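Side-chain contacts in sulfotransferase (Mycobacterium tuberculosis, PDB 2ZQ5), which probably transfers a sulfonate group to an acceptor molecule, as sulfotransferases do from the donor PAPS, on a P-loop-type alpha/beta fold: residues Cys174-Leu177 / Leu178-Ser181; Pro194-Ala197 / Asp198-Ser201; His255-Val258 / Glu259-Met262; Asn301-Arg304 / Ala305-Asp308; Val328-Ile331 / Tyr332-Phe335. All blocks are in the same frame, centred on the assembly; numbering follows the deposited sequence.

Interaction 1: residues Cys174-Leu177 / Leu178-Ser181; sequences CWQL and LRQS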
loop_
_atom_site.group_PDB
_atom_site.type_symbol
_atom_site.label_atom_id
_atom_site.label_comp_id
_atom_site.label_asym_id
_atom_site.label_seq_id
_atom_site.Cartn_x
_atom_site.Cartn_y
_atom_site.Cartn_z
ATOM N N CYS A 174 -0.415 1.108 3.034
ATOM C CA CYS A 174 0.229 0.065 3.826
ATOM C C CYS A 174 1.325 -0.736 3.138
ATOM O O CYS A 174 2.140 -1.355 3.822
ATOM C CB CYS A 174 -0.831 -0.891 4.376
ATOM S SG CYS A 174 -2.107 -0.086 5.387
ATOM N N TRP A 175 1.366 -0.740 1.806
ATOM C CA TRP A 175 2.420 -1.500 1.138
ATOM C C TRP A 175 3.788 -0.973 1.554
ATOM O O TRP A 175 4.775 -1.702 1.502
ATOM C CB TRP A 175 2.280 -1.465 -0.396
ATOM C CG TRP A 175 2.460 -0.119 -1.021
ATOM C CD1 TRP A 175 1.478 0.772 -1.347
ATOM C CD2 TRP A 175 3.701 0.498 -1.384
ATOM N NE1 TRP A 175 2.029 1.907 -1.891
ATOM C CE2 TRP A 175 3.390 1.767 -1.925
ATOM C CE3 TRP A 175 5.043 0.105 -1.304
ATOM C CZ2 TRP A 175 4.378 2.646 -2.385
ATOM C CZ3 TRP A 175 6.025 0.982 -1.762
ATOM C CH2 TRP A 175 5.683 2.237 -2.296
ATOM N N GLN A 176 3.844 0.290 1.980
ATOM C CA GLN A 176 5.110 0.871 2.412
ATOM C C GLN A 176 5.629 0.158 3.656
ATOM O O GLN A 176 6.824 0.184 3.939
ATOM C CB GLN A 176 4.950 2.369 2.678
ATOM C CG GLN A 176 4.937 3.201 1.406
ATOM C CD GLN A 176 6.330 3.599 0.946
ATOM O OE1 GLN A 176 7.270 2.803 0.989
ATOM N NE2 GLN A 176 6.466 4.840 0.495
ATOM N N LEU A 177 4.722 -0.470 4.398
ATOM C CA LEU A 177 5.110 -1.229 5.581
ATOM C C LEU A 177 5.235 -2.708 5.235
ATOM O O LEU A 177 6.210 -3.352 5.613
ATOM C CB LEU A 177 4.088 -1.065 6.711
ATOM C CG LEU A 177 3.952 0.318 7.348
ATOM C CD1 LEU A 177 2.844 0.279 8.380
ATOM C CD2 LEU A 177 5.272 0.734 8.000
ATOM N N LEU A 178 4.254 -3.236 4.505
ATOM C CA LEU A 178 4.249 -4.648 4.131
ATOM C C LEU A 178 5.440 -5.053 3.260
ATOM O O LEU A 178 5.832 -6.225 3.241
ATOM C CB LEU A 178 2.930 -4.994 3.429
ATOM C CG LEU A 178 1.677 -4.846 4.301
ATOM C CD1 LEU A 178 0.443 -4.854 3.424
ATOM C CD2 LEU A 178 1.616 -5.960 5.337
ATOM N N ARG A 179 6.019 -4.092 2.545
ATOM C CA ARG A 179 7.174 -4.390 1.704
ATOM C C ARG A 179 8.322 -4.916 2.565
ATOM O O ARG A 179 9.202 -5.614 2.070
ATOM C CB ARG A 179 7.634 -3.141 0.941
ATOM C CG ARG A 179 8.117 -2.020 1.845
ATOM C CD ARG A 179 8.654 -0.811 1.087
ATOM N NE ARG A 179 8.930 0.271 2.030
ATOM C CZ ARG A 179 9.854 1.212 1.869
ATOM N NH1 ARG A 179 10.626 1.226 0.789
ATOM N NH2 ARG A 179 10.004 2.144 2.801
ATOM N N GLN A 180 8.313 -4.581 3.852
ATOM C CA GLN A 180 9.368 -5.046 4.752
ATOM C C GLN A 180 9.399 -6.574 4.804
ATOM O O GLN A 180 10.452 -7.173 5.041
ATOM C CB GLN A 180 9.159 -4.489 6.166
ATOM C CG GLN A 180 9.404 -2.995 6.296
ATOM C CD GLN A 180 9.401 -2.528 7.742
ATOM O OE1 GLN A 180 9.523 -3.333 8.668
ATOM N NE2 GLN A 180 9.278 -1.221 7.942
ATOM N N SER A 181 8.238 -7.189 4.574
ATOM C CA SER A 181 8.084 -8.646 4.579
ATOM C C SER A 181 8.082 -9.209 3.159
ATOM O O SER A 181 7.940 -10.420 2.963
ATOM C CB SER A 181 6.759 -9.034 5.241
ATOM O OG SER A 181 6.645 -8.502 6.547
HETATM O O HOH W 1 8.549 0.821 5.920
#
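R179 turns its side chain back over the preceding turn and gives its NE hydrogen to the backbone oxygen of Q176, with NE and O 2.8 Å apart and the acceptor lying in the guanidinium plane. The amide oxygen of Q176 meets the same group differently: OE1 sits over the centre of one guanidinium face, 3.2 Å from R179 CZ, with the two planes 66° apart, a contact of opposite partial charges and no hydrogen bond. Placing CG of R179 between its backbone N and carbonyl carbon (chi1 63°) sends the extended chain alongside Q176. The other end of that amide, NE2, is held by E172 and E126, and E126 also makes a long, weak ion pair with R179. Water 1 links Q176 O, 2.7 Å away, to Q180 NE2, which also bonds to S75, while Q180 OE1 bonds to R211. In the backbone, L178 N reaches C174 O at 2.9 Å with an almost straight N-H, and R179 N reaches W175 O. Outside these bonds the packing is apolar: CG of Q176 lies over the W175 indole toward its rim, and C174 CB approaches L178 CD1 at 4.3 Å. Q180 N then bonds to L177 O, an i to i+3 link, marking the passage from the short helix 175-178 into a 3-10 turn buried between helices 55-81 and 206-219 of the sulfotransferase fold.

Interaction 2: residues Pro194-Ala197 / Asp198-Ser201; sequences PSYA and DWLS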
loop_
_atom_site.group_PDB
_atom_site.type_symbol
_atom_site.label_atom_id
_atom_site.label_comp_id
_atom_site.label_asym_id
_atom_site.label_seq_id
_atom_site.Cartn_x
_atom_site.Cartn_y
_atom_site.Cartn_z
ATOM N N PRO A 194 3.983 -13.218 -12.753
ATOM C CA PRO A 194 2.941 -14.195 -12.442
ATOM C C PRO A 194 3.343 -15.283 -11.448
ATOM O O PRO A 194 2.512 -15.744 -10.672
ATOM C CB PRO A 194 2.566 -14.753 -13.819
ATOM C CG PRO A 194 3.819 -14.590 -14.613
ATOM C CD PRO A 194 4.286 -13.218 -14.196
ATOM N N SER A 195 4.611 -15.684 -11.454
ATOM C CA SER A 195 5.055 -16.722 -10.534
ATOM C C SER A 195 4.980 -16.212 -9.101
ATOM O O SER A 195 4.641 -16.959 -8.183
ATOM C CB SER A 195 6.480 -17.166 -10.868
ATOM O OG SER A 195 6.530 -17.740 -12.165
ATOM N N TYR A 196 5.291 -14.937 -8.907
ATOM C CA TYR A 196 5.216 -14.371 -7.567
ATOM C C TYR A 196 3.754 -14.143 -7.187
ATOM O O TYR A 196 3.352 -14.423 -6.058
ATOM C CB TYR A 196 5.991 -13.052 -7.480
ATOM C CG TYR A 196 5.818 -12.343 -6.153
ATOM C CD1 TYR A 196 6.550 -12.725 -5.022
ATOM C CD2 TYR A 196 4.882 -11.315 -6.018
ATOM C CE1 TYR A 196 6.349 -12.093 -3.783
ATOM C CE2 TYR A 196 4.673 -10.687 -4.798
ATOM C CZ TYR A 196 5.406 -11.077 -3.688
ATOM O OH TYR A 196 5.172 -10.435 -2.491
ATOM N N ALA A 197 2.958 -13.640 -8.128
ATOM C CA ALA A 197 1.544 -13.404 -7.861
ATOM C C ALA A 197 0.867 -14.708 -7.426
ATOM O O ALA A 197 0.075 -14.724 -6.483
ATOM C CB ALA A 197 0.857 -12.841 -9.110
ATOM N N ASP A 198 1.196 -15.794 -8.121
ATOM C CA ASP A 198 0.645 -17.117 -7.835
ATOM C C ASP A 198 1.076 -17.590 -6.453
ATOM O O ASP A 198 0.265 -18.086 -5.669
ATOM C CB ASP A 198 1.129 -18.115 -8.891
ATOM C CG ASP A 198 0.701 -19.541 -8.591
ATOM O OD1 ASP A 198 -0.511 -19.823 -8.653
ATOM O OD2 ASP A 198 1.582 -20.377 -8.290
ATOM N N TRP A 199 2.365 -17.442 -6.163
ATOM C CA TRP A 199 2.909 -17.841 -4.875
ATOM C C TRP A 199 2.215 -17.056 -3.762
ATOM O O TRP A 199 1.761 -17.623 -2.768
ATOM C CB TRP A 199 4.417 -17.565 -4.845
ATOM C CG TRP A 199 5.073 -17.862 -3.525
ATOM C CD1 TRP A 199 5.512 -19.077 -3.079
ATOM C CD2 TRP A 199 5.331 -16.930 -2.467
ATOM N NE1 TRP A 199 6.028 -18.957 -1.808
ATOM C CE2 TRP A 199 5.928 -17.650 -1.410
ATOM C CE3 TRP A 199 5.114 -15.553 -2.312
ATOM C CZ2 TRP A 199 6.311 -17.039 -0.209
ATOM C CZ3 TRP A 199 5.495 -14.945 -1.117
ATOM C CH2 TRP A 199 6.086 -15.691 -0.082
ATOM N N LEU A 200 2.125 -15.743 -3.939
ATOM C CA LEU A 200 1.502 -14.893 -2.935
ATOM C C LEU A 200 0.049 -15.276 -2.658
ATOM O O LEU A 200 -0.403 -15.217 -1.510
ATOM C CB LEU A 200 1.593 -13.425 -3.369
ATOM C CG LEU A 200 1.147 -12.373 -2.350
ATOM C CD1 LEU A 200 1.960 -12.518 -1.061
ATOM C CD2 LEU A 200 1.331 -10.983 -2.949
ATOM N N SER A 201 -0.675 -15.685 -3.698
ATOM C CA SER A 201 -2.080 -16.063 -3.534
ATOM C C SER A 201 -2.252 -17.291 -2.638
ATOM O O SER A 201 -3.346 -17.548 -2.143
ATOM C CB SER A 201 -2.727 -16.329 -4.896
ATOM O OG SER A 201 -2.365 -17.599 -5.397
HETATM O O HOH W 2 4.592 -19.763 -8.290
#
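P194 opens a regular run of alpha-helical i to i+4 bonds, in which D198, W199, L200 and S201 give their N-H groups to the carbonyls of P194, S195, Y196 and A197, the shortest being L200 N to Y196 O at 2.8 Å. On the inner side Y196 and W199 both hold CG opposite the backbone N (chi1 174° and 176°), which sends the two rings off the helix as neighbours. They meet obliquely, planes 32° apart and centroids of phenol and six-membered indole ring 5.9 Å apart, with Y196 CE1 4.0 Å from W199 CE3. At another part of the phenol, L200 sets CD2 3.8 Å from Y196 CE2, so the ring is touched by the residues three and four positions on. Its hydroxyl bonds to L182 O and S184 N, and the indole NE1 bonds to E38. The outer side is polar: water 2 joins S195 O to D198 OD2, the latter also in a salt bridge with R202, and S201 OG turns back to D198 O at 2.7 Å. The helix rests its aromatic side on helix 36-50, where Y196 touches L43 and W199 touches A39 and V42, while L200 packs on H183 and W205 from loops.

Interaction 3: residues His255-Val258 / Glu259-Met262; sequences HRPV and ETIM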
loop_
_atom_site.group_PDB
_atom_site.type_symbol
_atom_site.label_atom_id
_atom_site.label_comp_id
_atom_site.label_asym_id
_atom_site.label_seq_id
_atom_site.Cartn_x
_atom_site.Cartn_y
_atom_site.Cartn_z
ATOM N N HIS A 255 -16.331 1.077 -4.150
ATOM C CA HIS A 255 -16.825 0.359 -5.315
ATOM C C HIS A 255 -17.039 1.265 -6.515
ATOM O O HIS A 255 -17.448 2.418 -6.377
ATOM C CB HIS A 255 -18.160 -0.314 -4.989
ATOM C CG HIS A 255 -18.067 -1.368 -3.932
ATOM N ND1 HIS A 255 -17.673 -2.660 -4.205
ATOM C CD2 HIS A 255 -18.311 -1.319 -2.602
ATOM C CE1 HIS A 255 -17.681 -3.363 -3.087
ATOM N NE2 HIS A 255 -18.064 -2.573 -2.100
ATOM N N ARG A 256 -16.762 0.722 -7.695
ATOM C CA ARG A 256 -16.955 1.432 -8.951
ATOM C C ARG A 256 -16.902 0.362 -10.033
ATOM O O ARG A 256 -16.005 -0.477 -10.026
ATOM C CB ARG A 256 -15.849 2.464 -9.167
ATOM C CG ARG A 256 -16.148 3.440 -10.291
ATOM C CD ARG A 256 -15.029 4.437 -10.450
ATOM N NE ARG A 256 -15.358 5.466 -11.430
ATOM C CZ ARG A 256 -14.546 6.462 -11.767
ATOM N NH1 ARG A 256 -13.348 6.568 -11.207
ATOM N NH2 ARG A 256 -14.935 7.364 -12.659
ATOM N N PRO A 257 -17.873 0.357 -10.960
ATOM C CA PRO A 257 -17.875 -0.651 -12.024
ATOM C C PRO A 257 -16.500 -0.712 -12.675
ATOM O O PRO A 257 -16.048 0.255 -13.280
ATOM C CB PRO A 257 -18.963 -0.150 -12.966
ATOM C CG PRO A 257 -19.936 0.489 -12.017
ATOM C CD PRO A 257 -19.021 1.271 -11.101
ATOM N N VAL A 258 -15.846 -1.860 -12.553
ATOM C CA VAL A 258 -14.494 -2.020 -13.069
ATOM C C VAL A 258 -14.311 -1.750 -14.558
ATOM O O VAL A 258 -13.254 -1.271 -14.969
ATOM C CB VAL A 258 -13.941 -3.418 -12.688
ATOM C CG1 VAL A 258 -12.509 -3.584 -13.189
ATOM C CG2 VAL A 258 -13.979 -3.581 -11.165
ATOM N N GLU A 259 -15.325 -2.028 -15.371
ATOM C CA GLU A 259 -15.185 -1.775 -16.800
ATOM C C GLU A 259 -14.998 -0.284 -17.092
ATOM O O GLU A 259 -14.531 0.083 -18.170
ATOM C CB GLU A 259 -16.396 -2.315 -17.581
ATOM C CG GLU A 259 -17.706 -1.584 -17.319
ATOM C CD GLU A 259 -18.504 -2.188 -16.178
ATOM O OE1 GLU A 259 -17.899 -2.796 -15.272
ATOM O OE2 GLU A 259 -19.745 -2.042 -16.182
ATOM N N THR A 260 -15.345 0.574 -16.134
ATOM C CA THR A 260 -15.199 2.015 -16.330
ATOM C C THR A 260 -13.845 2.554 -15.874
ATOM O O THR A 260 -13.550 3.730 -16.077
ATOM C CB THR A 260 -16.304 2.820 -15.599
ATOM O OG1 THR A 260 -16.143 2.695 -14.181
ATOM C CG2 THR A 260 -17.679 2.316 -15.997
ATOM N N ILE A 261 -13.024 1.703 -15.263
ATOM C CA ILE A 261 -11.710 2.140 -14.794
ATOM C C ILE A 261 -10.533 1.256 -15.212
ATOM O O ILE A 261 -9.378 1.653 -15.051
ATOM C CB ILE A 261 -11.669 2.275 -13.245
ATOM C CG1 ILE A 261 -12.089 0.955 -12.585
ATOM C CG2 ILE A 261 -12.568 3.418 -12.793
ATOM C CD1 ILE A 261 -11.875 0.934 -11.080
ATOM N N MET A 262 -10.810 0.070 -15.751
ATOM C CA MET A 262 -9.739 -0.843 -16.151
ATOM C C MET A 262 -8.720 -0.203 -17.096
ATOM O O MET A 262 -7.512 -0.364 -16.909
ATOM C CB MET A 262 -10.323 -2.111 -16.786
ATOM C CG MET A 262 -9.280 -3.163 -17.193
ATOM S SD MET A 262 -8.097 -3.672 -15.896
ATOM C CE MET A 262 -9.133 -4.666 -14.850
HETATM O O HOH W 3 -17.499 4.893 -13.293
#
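T260 has OG1 wedged between the two main-chain branches at its CA (chi1 67°), which swings the hydroxyl back over the turn to P257 O, 2.6 Å away. R256, with CG trans to its N (chi1 -167°) and every later torsion extended, runs straight past the same turn and crosses T260 and I261. P257 O is thus gripped twice: the T260 hydroxyl donates in the carbonyl plane, and T260 N donates from above that plane at 3.0 Å. V258 O also takes two hydrogens, from I261 N well above its carbonyl plane and from M262 N nearly along the C=O axis at 2.9 Å. These bonds wind the loop after strand 250-255 into the N-terminus of helix 262-272, I261 standing at the N-cap, within the Rossmann-like alpha/beta core common to sulfotransferases. The arginine's flat end is met over one face by a methyl group, CG2 of I261, which lies 3.6 Å from R256 NH1. Water 3 bridges the two polar side chains, accepting from R256 NE at 2.9 Å and donating to T260 OG1 at 2.7 Å. Farther out, R256 NH1 bonds to R101 O, tying this turn to the loop after strand 94-97, and I261 touches T102 there. E259 folds its carboxylate back over P257, OE1 coming within 3.7 Å of P257 CB. On the buried side V258 and M262 point the same way, side by side, CG1 to CE at 3.9 Å, and pack with A289, M290 and L297 of helix 282-304 and with F381.

Interaction 4: residues Asn301-Arg304 / Ala305-Asp308; sequences NAAR and AKYD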
loop_
_atom_site.group_PDB
_atom_site.type_symbol
_atom_site.label_atom_id
_atom_site.label_comp_id
_atom_site.label_asym_id
_atom_site.label_seq_id
_atom_site.Cartn_x
_atom_site.Cartn_y
_atom_site.Cartn_z
ATOM N N ASN A 301 -14.611 -10.780 -1.028
ATOM C CA ASN A 301 -15.994 -11.222 -0.849
ATOM C C ASN A 301 -16.064 -12.561 -0.122
ATOM O O ASN A 301 -16.857 -12.734 0.802
ATOM C CB ASN A 301 -16.713 -11.372 -2.192
ATOM C CG ASN A 301 -17.088 -10.047 -2.810
ATOM O OD1 ASN A 301 -17.170 -9.030 -2.124
ATOM N ND2 ASN A 301 -17.346 -10.056 -4.112
ATOM N N ALA A 302 -15.238 -13.510 -0.547
ATOM C CA ALA A 302 -15.238 -14.838 0.054
ATOM C C ALA A 302 -14.895 -14.815 1.537
ATOM O O ALA A 302 -15.543 -15.488 2.339
ATOM C CB ALA A 302 -14.264 -15.753 -0.695
ATOM N N ALA A 303 -13.885 -14.033 1.900
ATOM C CA ALA A 303 -13.445 -13.947 3.285
ATOM C C ALA A 303 -14.356 -13.123 4.186
ATOM O O ALA A 303 -14.544 -13.446 5.355
ATOM C CB ALA A 303 -12.028 -13.388 3.338
ATOM N N ARG A 304 -14.917 -12.055 3.637
ATOM C CA ARG A 304 -15.789 -11.166 4.393
ATOM C C ARG A 304 -17.023 -11.853 4.981
ATOM O O ARG A 304 -17.499 -11.480 6.054
ATOM C CB ARG A 304 -16.205 -10.010 3.484
ATOM C CG ARG A 304 -17.201 -9.027 4.061
ATOM C CD ARG A 304 -17.484 -7.954 3.026
ATOM N NE ARG A 304 -18.519 -7.021 3.450
ATOM C CZ ARG A 304 -18.860 -5.937 2.765
ATOM N NH1 ARG A 304 -18.245 -5.653 1.623
ATOM N NH2 ARG A 304 -19.811 -5.136 3.222
ATOM N N ALA A 305 -17.529 -12.864 4.286
ATOM C CA ALA A 305 -18.723 -13.577 4.732
ATOM C C ALA A 305 -18.668 -14.159 6.147
ATOM O O ALA A 305 -19.688 -14.205 6.838
ATOM C CB ALA A 305 -19.061 -14.682 3.732
ATOM N N LYS A 306 -17.493 -14.595 6.590
ATOM C CA LYS A 306 -17.369 -15.203 7.915
ATOM C C LYS A 306 -17.297 -14.220 9.076
ATOM O O LYS A 306 -17.292 -14.634 10.236
ATOM C CB LYS A 306 -16.132 -16.102 7.974
ATOM C CG LYS A 306 -14.839 -15.341 8.202
ATOM C CD LYS A 306 -13.660 -16.274 8.419
ATOM C CE LYS A 306 -13.336 -17.045 7.158
ATOM N NZ LYS A 306 -13.015 -16.112 6.048
ATOM N N TYR A 307 -17.240 -12.927 8.779
ATOM C CA TYR A 307 -17.134 -11.928 9.834
ATOM C C TYR A 307 -18.420 -11.150 10.066
ATOM O O TYR A 307 -19.352 -11.213 9.270
ATOM C CB TYR A 307 -15.981 -10.970 9.518
ATOM C CG TYR A 307 -14.659 -11.690 9.401
ATOM C CD1 TYR A 307 -14.039 -12.229 10.526
ATOM C CD2 TYR A 307 -14.063 -11.900 8.157
ATOM C CE1 TYR A 307 -12.866 -12.966 10.421
ATOM C CE2 TYR A 307 -12.887 -12.638 8.038
ATOM C CZ TYR A 307 -12.295 -13.172 9.175
ATOM O OH TYR A 307 -11.160 -13.943 9.071
ATOM N N ASP A 308 -18.454 -10.418 11.174
ATOM C CA ASP A 308 -19.610 -9.612 11.552
ATOM C C ASP A 308 -19.763 -8.450 10.575
ATOM O O ASP A 308 -18.870 -7.609 10.466
ATOM C CB ASP A 308 -19.403 -9.067 12.964
ATOM C CG ASP A 308 -20.628 -8.373 13.515
ATOM O OD1 ASP A 308 -21.545 -8.038 12.735
ATOM O OD2 ASP A 308 -20.657 -8.154 14.742
HETATM O O HOH W 4 -15.895 -16.217 4.775
#
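K306 and Y307 fold back on A303 and R304 where helix 282-304 ends in a type I beta turn, R304 to Y307, leading toward edge strand 312-316 of the parallel sheet. The turn is closed by Y307 N bonding to R304 O at 3.1 Å. K306 starts with CG tucked over its own main chain (chi1 81°), then bends at chi3 and chi4 (67° and 59°), curling the chain until its ammonium group reaches the last turn of the helix. There NZ donates in the carbonyl plane onto a lone pair of A303 O at 3.2 Å; the backbone K306 N adds only a weak bond to that oxygen. The same ammonium forms a salt bridge with D240, to which the Y307 hydroxyl also bonds, so lysine and tyrosine converge on one carboxylate of helix 239-245. R304 stays extended and leaves the turn for a salt bridge with D314. Water 4, held by A302 O at 2.6 Å, also accepts from K306 NZ. The same chi1 sets CG of K306 3.3 Å above the centre of the Y307 ring, while Y307 CD2 lies 3.2 Å from A303 O.

Interaction 5: residues Val328-Ile331 / Tyr332-Phe335; sequences VADI and YRHF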
loop_
_atom_site.group_PDB
_atom_site.type_symbol
_atom_site.label_atom_id
_atom_site.label_comp_id
_atom_site.label_asym_id
_atom_site.label_seq_id
_atom_site.Cartn_x
_atom_site.Cartn_y
_atom_site.Cartn_z
ATOM N N VAL A 328 -18.904 10.301 4.690
ATOM C CA VAL A 328 -18.094 10.095 5.885
ATOM C C VAL A 328 -18.982 10.083 7.124
ATOM O O VAL A 328 -18.775 9.287 8.039
ATOM C CB VAL A 328 -17.037 11.208 6.042
ATOM C CG1 VAL A 328 -16.319 11.064 7.379
ATOM C CG2 VAL A 328 -16.041 11.137 4.898
ATOM N N ALA A 329 -19.973 10.967 7.149
ATOM C CA ALA A 329 -20.886 11.039 8.281
ATOM C C ALA A 329 -21.632 9.720 8.438
ATOM O O ALA A 329 -21.877 9.271 9.556
ATOM C CB ALA A 329 -21.878 12.181 8.089
ATOM N N ASP A 330 -21.984 9.095 7.318
ATOM C CA ASP A 330 -22.704 7.831 7.368
ATOM C C ASP A 330 -21.782 6.694 7.803
ATOM O O ASP A 330 -22.221 5.742 8.442
ATOM C CB ASP A 330 -23.332 7.510 6.010
ATOM C CG ASP A 330 -24.465 6.508 6.119
ATOM O OD1 ASP A 330 -25.442 6.799 6.840
ATOM O OD2 ASP A 330 -24.384 5.430 5.494
ATOM N N ILE A 331 -20.505 6.794 7.450
ATOM C CA ILE A 331 -19.532 5.780 7.843
ATOM C C ILE A 331 -19.387 5.821 9.363
ATOM O O ILE A 331 -19.397 4.784 10.026
ATOM C CB ILE A 331 -18.162 6.034 7.177
ATOM C CG1 ILE A 331 -18.261 5.732 5.679
ATOM C CG2 ILE A 331 -17.085 5.168 7.828
ATOM C CD1 ILE A 331 -17.025 6.105 4.891
ATOM N N TYR A 332 -19.258 7.026 9.913
ATOM C CA TYR A 332 -19.141 7.182 11.359
ATOM C C TYR A 332 -20.400 6.654 12.043
ATOM O O TYR A 332 -20.324 5.951 13.049
ATOM C CB TYR A 332 -18.941 8.652 11.732
ATOM C CG TYR A 332 -17.502 9.126 11.702
ATOM C CD1 TYR A 332 -16.766 9.123 10.518
ATOM C CD2 TYR A 332 -16.885 9.601 12.860
ATOM C CE1 TYR A 332 -15.451 9.589 10.487
ATOM C CE2 TYR A 332 -15.574 10.067 12.840
ATOM C CZ TYR A 332 -14.863 10.060 11.651
ATOM O OH TYR A 332 -13.574 10.542 11.621
ATOM N N ARG A 333 -21.559 6.994 11.485
ATOM C CA ARG A 333 -22.831 6.548 12.039
ATOM C C ARG A 333 -22.891 5.027 12.073
ATOM O O ARG A 333 -23.218 4.429 13.097
ATOM C CB ARG A 333 -23.994 7.078 11.195
ATOM C CG ARG A 333 -25.367 6.626 11.684
ATOM C CD ARG A 333 -26.434 6.830 10.615
ATOM N NE ARG A 333 -26.147 6.049 9.413
ATOM C CZ ARG A 333 -26.102 4.720 9.373
ATOM N NH1 ARG A 333 -26.328 4.011 10.471
ATOM N NH2 ARG A 333 -25.819 4.098 8.236
ATOM N N HIS A 334 -22.571 4.408 10.940
ATOM C CA HIS A 334 -22.592 2.956 10.821
ATOM C C HIS A 334 -21.730 2.270 11.881
ATOM O O HIS A 334 -22.151 1.287 12.491
ATOM C CB HIS A 334 -22.106 2.540 9.431
ATOM C CG HIS A 334 -22.145 1.063 9.193
ATOM N ND1 HIS A 334 -23.325 0.358 9.079
ATOM C CD2 HIS A 334 -21.151 0.155 9.056
ATOM C CE1 HIS A 334 -23.054 -0.919 8.880
ATOM N NE2 HIS A 334 -21.742 -1.069 8.863
ATOM N N PHE A 335 -20.526 2.789 12.098
ATOM C CA PHE A 335 -19.614 2.202 13.071
ATOM C C PHE A 335 -19.814 2.711 14.497
ATOM O O PHE A 335 -19.066 2.343 15.403
ATOM C CB PHE A 335 -18.161 2.437 12.640
ATOM C CG PHE A 335 -17.775 1.723 11.369
ATOM C CD1 PHE A 335 -18.093 0.382 11.176
ATOM C CD2 PHE A 335 -17.049 2.382 10.386
ATOM C CE1 PHE A 335 -17.686 -0.291 10.019
ATOM C CE2 PHE A 335 -16.635 1.719 9.224
ATOM C CZ PHE A 335 -16.956 0.380 9.044
#
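D330 and R333 lie side by side and point the same way, carboxylate and guanidinium planes 53° apart, in an i to i+3 salt bridge. The guanidinium comes side-on and puts two nitrogens on one oxygen: NE is 2.8 Å and NH2 3.1 Å from D330 OD1. That oxygen lies in the guanidinium plane, yet both nitrogens reach it from the same face of the carboxylate. A bend of R333 at chi3 (61°) turns its end back toward the aspartate, whose OD2 also takes the hydroxyl of Y313. In each of two apolar pairs four residues apart the partners lie side by side and point the same way. V328 sets CG1 against the Y332 ring at CE1, 3.5 Å away, with V328 O near the ring plane at its edge. I331 does likewise with F335, CG2 to CE2 at 3.7 Å. The Y332 hydroxyl bonds to D114, and H334 meets Y313 edge-to-face. Helix 324-334 thus lies against the sheet's edge, I331 and F335 on strand 312-316, with V328, I331 and Y332 meeting L107, L110 and L111 of helix 104-111, and M347 of helix 341-348 touching V328 and Y332.

Overall arrangement
All five contacts are local and none touches another. Interaction 1 is buried, its centre about 7 Å from that of the chain, its polar ends bonding to E172, R211, D34 and a water; interaction 4, its centre about 22 Å from the chain's, lies at the surface and relies on charged ends. Interactions 2, 3 and 5 are partly buried. Interactions 1 and 2 belong to successive helices, whereas 3, 4 and 5 all reach strand 312-316, 3 through H255 at the end of strand 250-255. Helix 282-304 ends in 4 and packs on 3. Aromatic packing marks 2 and 5, doubly accepting turn carbonyls mark 3, and only interaction 5 has a carboxylate–guanidinium pair between its own two segments.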